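Local coordinates for cell wall mannoprotein 1 (Neosartorya fumigata, PDB 5J5L) that binds lipids, here arachidonic acid held in a pocket of its all-helical fold, and is probably a constitutive cell-wall protein recognised as an antigen by the host's antibodies, at residues I48-A51 / T52-K56; I124-A127 / T128-D131. All coordinates share one frame; numbering follows the deposited sequence.

Both contacts are local, each made within a few residues of one chain, and both belong to the helical bundle that makes up nearly all of this protein. Contact 1 is the last two turns of helix 31-56; contact 2 follows later in the sequence, where the loop after helix 100-124 leads into helix 127-150. Their centres lie about 17 Å apart, yet they touch: CD1 of I124 packs against O of A55 at 3.9 Å. Contact 1 also reaches the lipid, since the side chain of I48 comes within about 4 Å of the bound arachidonic acid, whereas contact 2 lies on the surface, its centre about 20 Å from the centre of the chain.

Contact 1: residues I48-A51 / T52-K56; sequences IDQA and TADAK
D49 and T52 are joined on one side of helix 31-56 by a single water. It donates to OD1 of D49 at 2.7 Å and accepts from OG1 of T52 at 2.8 Å. T52 turns OG1 back beside its own backbone N (chi1 -60°), which brings the hydroxyl to 3.1 Å from the carbonyl O of I48. The other carboxylate oxygen of D49, OD2, forms a salt bridge with K113 of helix 100-124, and both oxygens of this partly exposed acid are thereby engaged.

The backbone is satisfied in the regular way: the amides of T52, A53, D54 and A55 donate to the carbonyls of I48, D49, Q50 and A51. The shortest of these bonds is A55 N to A51 O at 2.8 Å. The exposed Q50 bends at chi2 (64°) and its side chain crosses that of D54 at a slant, CG of Q50 lying 3.7 Å from OD2 of D54. D54 also meets helix 3-26, where its OD2 lies near the like-charged OD2 of D9. The small methyl of A51 lets the helix pack closely on I13 and L117, and the branched, apolar I48 suits the wall of the lipid pocket. This is an amphipathic alpha-helix of a helical bundle, polar outside and lining the arachidonic acid pocket through I48.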
loop_
_atom_site.group_PDB
_atom_site.type_symbol
_atom_site.label_atom_id
_atom_site.label_comp_id
_atom_site.label_asym_id
_atom_site.label_seq_id
_atom_site.Cartn_x
_atom_site.Cartn_y
_atom_site.Cartn_z
ATOM N N ILE A 48 2.386 -5.923 4.013
ATOM C CA ILE A 48 3.248 -4.739 4.049
ATOM C C ILE A 48 4.220 -4.879 5.223
ATOM O O ILE A 48 5.417 -4.651 5.072
ATOM C CB ILE A 48 2.433 -3.427 4.172
ATOM C CG1 ILE A 48 1.620 -3.159 2.884
ATOM C CG2 ILE A 48 3.356 -2.243 4.459
ATOM C CD1 ILE A 48 0.524 -2.144 3.028
ATOM N N ASP A 49 3.697 -5.256 6.383
ATOM C CA ASP A 49 4.526 -5.449 7.579
ATOM C C ASP A 49 5.567 -6.550 7.355
ATOM O O ASP A 49 6.703 -6.425 7.822
ATOM C CB ASP A 49 3.669 -5.754 8.805
ATOM C CG ASP A 49 2.919 -4.522 9.320
ATOM O OD1 ASP A 49 3.235 -3.387 8.886
ATOM O OD2 ASP A 49 2.012 -4.685 10.153
ATOM N N GLN A 50 5.206 -7.597 6.601
ATOM C CA GLN A 50 6.164 -8.660 6.280
ATOM C C GLN A 50 7.305 -8.118 5.417
ATOM O O GLN A 50 8.477 -8.428 5.668
ATOM C CB GLN A 50 5.469 -9.830 5.577
ATOM C CG GLN A 50 6.410 -10.972 5.181
ATOM C CD GLN A 50 7.041 -11.650 6.381
ATOM O OE1 GLN A 50 8.258 -11.607 6.565
ATOM N NE2 GLN A 50 6.215 -12.264 7.217
ATOM N N ALA A 51 6.957 -7.328 4.403
ATOM C CA ALA A 51 7.952 -6.680 3.537
ATOM C C ALA A 51 8.913 -5.793 4.348
ATOM O O ALA A 51 10.131 -5.837 4.148
ATOM C CB ALA A 51 7.280 -5.872 2.443
ATOM N N THR A 52 8.353 -5.005 5.267
ATOM C CA THR A 52 9.162 -4.171 6.155
ATOM C C THR A 52 10.148 -5.009 6.976
ATOM O O THR A 52 11.346 -4.689 7.064
ATOM C CB THR A 52 8.249 -3.361 7.088
ATOM O OG1 THR A 52 7.393 -2.532 6.301
ATOM C CG2 THR A 52 9.057 -2.491 8.017
ATOM N N ALA A 53 9.661 -6.101 7.565
ATOM C CA ALA A 53 10.511 -6.966 8.371
ATOM C C ALA A 53 11.630 -7.586 7.533
ATOM O O ALA A 53 12.780 -7.672 7.964
ATOM C CB ALA A 53 9.688 -8.059 9.044
ATOM N N ASP A 54 11.285 -8.021 6.328
ATOM C CA ASP A 54 12.261 -8.607 5.428
ATOM C C ASP A 54 13.305 -7.579 4.989
ATOM O O ASP A 54 14.494 -7.906 4.870
ATOM C CB ASP A 54 11.558 -9.242 4.213
ATOM C CG ASP A 54 10.838 -10.547 4.570
ATOM O OD1 ASP A 54 11.217 -11.181 5.578
ATOM O OD2 ASP A 54 9.897 -10.953 3.853
ATOM N N ALA A 55 12.868 -6.349 4.744
ATOM C CA ALA A 55 13.783 -5.267 4.368
ATOM C C ALA A 55 14.728 -4.943 5.521
ATOM O O ALA A 55 15.934 -4.749 5.298
ATOM C CB ALA A 55 13.006 -4.019 3.970
ATOM N N LYS A 56 14.186 -4.896 6.740
ATOM C CA LYS A 56 15.019 -4.656 7.934
ATOM C C LYS A 56 16.067 -5.742 8.139
ATOM O O LYS A 56 17.123 -5.485 8.729
ATOM C CB LYS A 56 14.163 -4.533 9.192
ATOM C CG LYS A 56 13.371 -3.242 9.258
ATOM C CD LYS A 56 12.707 -3.099 10.614
ATOM C CE LYS A 56 11.777 -1.903 10.656
ATOM N NZ LYS A 56 11.012 -1.881 11.933
HETATM O O HOH W 1 5.174 -1.791 7.815
#

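Contact 2: residues I124-A127 / T128-D131; sequences IATA and TDKD
T126 caps helix 127-150: from the N-cap position its OG1 accepts from N of D129 at 3.2 Å, with an N-H...O angle of 157°. A chi1 of 65° sets the hydroxyl between the backbone N and the carbonyl carbon, turned to an amide that has no preceding helical turn to bond to. Threonine suits an N-cap because its short side chain carries an acceptor close to the backbone.

Among the backbone bonds, K130 N donates to T126 O at 2.8 Å and starts the helical ladder. The next rung, D131 N to A127 O, is weak at 3.5 Å.

Hydrogen bonds also tie this turn to helix 63-89: OD2 of D129 and the backbone N of T126 both bond to OG of S66, so one serine holds both the cap residue and the acid. Two aspartates, D129 and D131, in the first turns probably also interact favourably with the positive end of the helix dipole, while K130 extends its chain away from the loop.

Apolar packing is slight and falls to A125, whose methyl is small enough to sit beside the new turn: its CB rests 3.9 Å from CB of D129.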
loop_
_atom_site.group_PDB
_atom_site.type_symbol
_atom_site.label_atom_id
_atom_site.label_comp_id
_atom_site.label_asym_id
_atom_site.label_seq_id
_atom_site.Cartn_x
_atom_site.Cartn_y
_atom_site.Cartn_z
ATOM N N ILE A 124 18.332 0.552 2.643
ATOM C CA ILE A 124 19.173 -0.431 1.960
ATOM C C ILE A 124 19.418 -0.155 0.473
ATOM O O ILE A 124 20.249 -0.811 -0.156
ATOM C CB ILE A 124 18.646 -1.866 2.171
ATOM C CG1 ILE A 124 17.245 -2.044 1.573
ATOM C CG2 ILE A 124 18.667 -2.203 3.659
ATOM C CD1 ILE A 124 16.746 -3.467 1.668
ATOM N N ALA A 125 18.713 0.818 -0.078
ATOM C CA ALA A 125 18.921 1.242 -1.456
ATOM C C ALA A 125 20.210 2.057 -1.632
ATOM O O ALA A 125 20.785 2.585 -0.666
ATOM C CB ALA A 125 17.729 2.057 -1.920
ATOM N N THR A 126 20.654 2.179 -2.883
ATOM C CA THR A 126 21.744 3.086 -3.210
ATOM C C THR A 126 21.331 4.534 -2.903
ATOM O O THR A 126 20.142 4.853 -2.787
ATOM C CB THR A 126 22.187 2.978 -4.690
ATOM O OG1 THR A 126 21.121 3.404 -5.546
ATOM C CG2 THR A 126 22.579 1.559 -5.047
ATOM N N ALA A 127 22.326 5.401 -2.740
ATOM C CA ALA A 127 22.057 6.792 -2.397
ATOM C C ALA A 127 21.098 7.443 -3.396
ATOM O O ALA A 127 20.147 8.117 -3.003
ATOM C CB ALA A 127 23.352 7.581 -2.318
ATOM N N THR A 128 21.339 7.218 -4.683
ATOM C CA THR A 128 20.460 7.742 -5.728
ATOM C C THR A 128 19.048 7.146 -5.660
ATOM O O THR A 128 18.047 7.869 -5.733
ATOM C CB THR A 128 21.064 7.484 -7.120
ATOM O OG1 THR A 128 22.279 8.222 -7.240
ATOM C CG2 THR A 128 20.105 7.929 -8.227
ATOM N N ASP A 129 18.965 5.829 -5.518
ATOM C CA ASP A 129 17.666 5.167 -5.469
ATOM C C ASP A 129 16.850 5.582 -4.241
ATOM O O ASP A 129 15.618 5.638 -4.302
ATOM C CB ASP A 129 17.829 3.639 -5.496
ATOM C CG ASP A 129 18.175 3.102 -6.879
ATOM O OD1 ASP A 129 18.054 3.844 -7.876
ATOM O OD2 ASP A 129 18.585 1.921 -6.974
ATOM N N LYS A 130 17.522 5.862 -3.126
ATOM C CA LYS A 130 16.839 6.361 -1.924
ATOM C C LYS A 130 16.059 7.637 -2.223
ATOM O O LYS A 130 14.914 7.803 -1.776
ATOM C CB LYS A 130 17.833 6.624 -0.778
ATOM C CG LYS A 130 17.222 7.466 0.336
ATOM C CD LYS A 130 18.050 7.519 1.604
ATOM C CE LYS A 130 17.334 8.375 2.636
ATOM N NZ LYS A 130 18.175 8.632 3.833
ATOM N N ASP A 131 16.693 8.556 -2.949
ATOM C CA ASP A 131 16.038 9.816 -3.303
ATOM C C ASP A 131 14.810 9.548 -4.167
ATOM O O ASP A 131 13.744 10.128 -3.946
ATOM C CB ASP A 131 17.004 10.763 -4.021
ATOM C CG ASP A 131 18.123 11.258 -3.113
ATOM O OD1 ASP A 131 17.905 11.326 -1.881
ATOM O OD2 ASP A 131 19.215 11.586 -3.629
#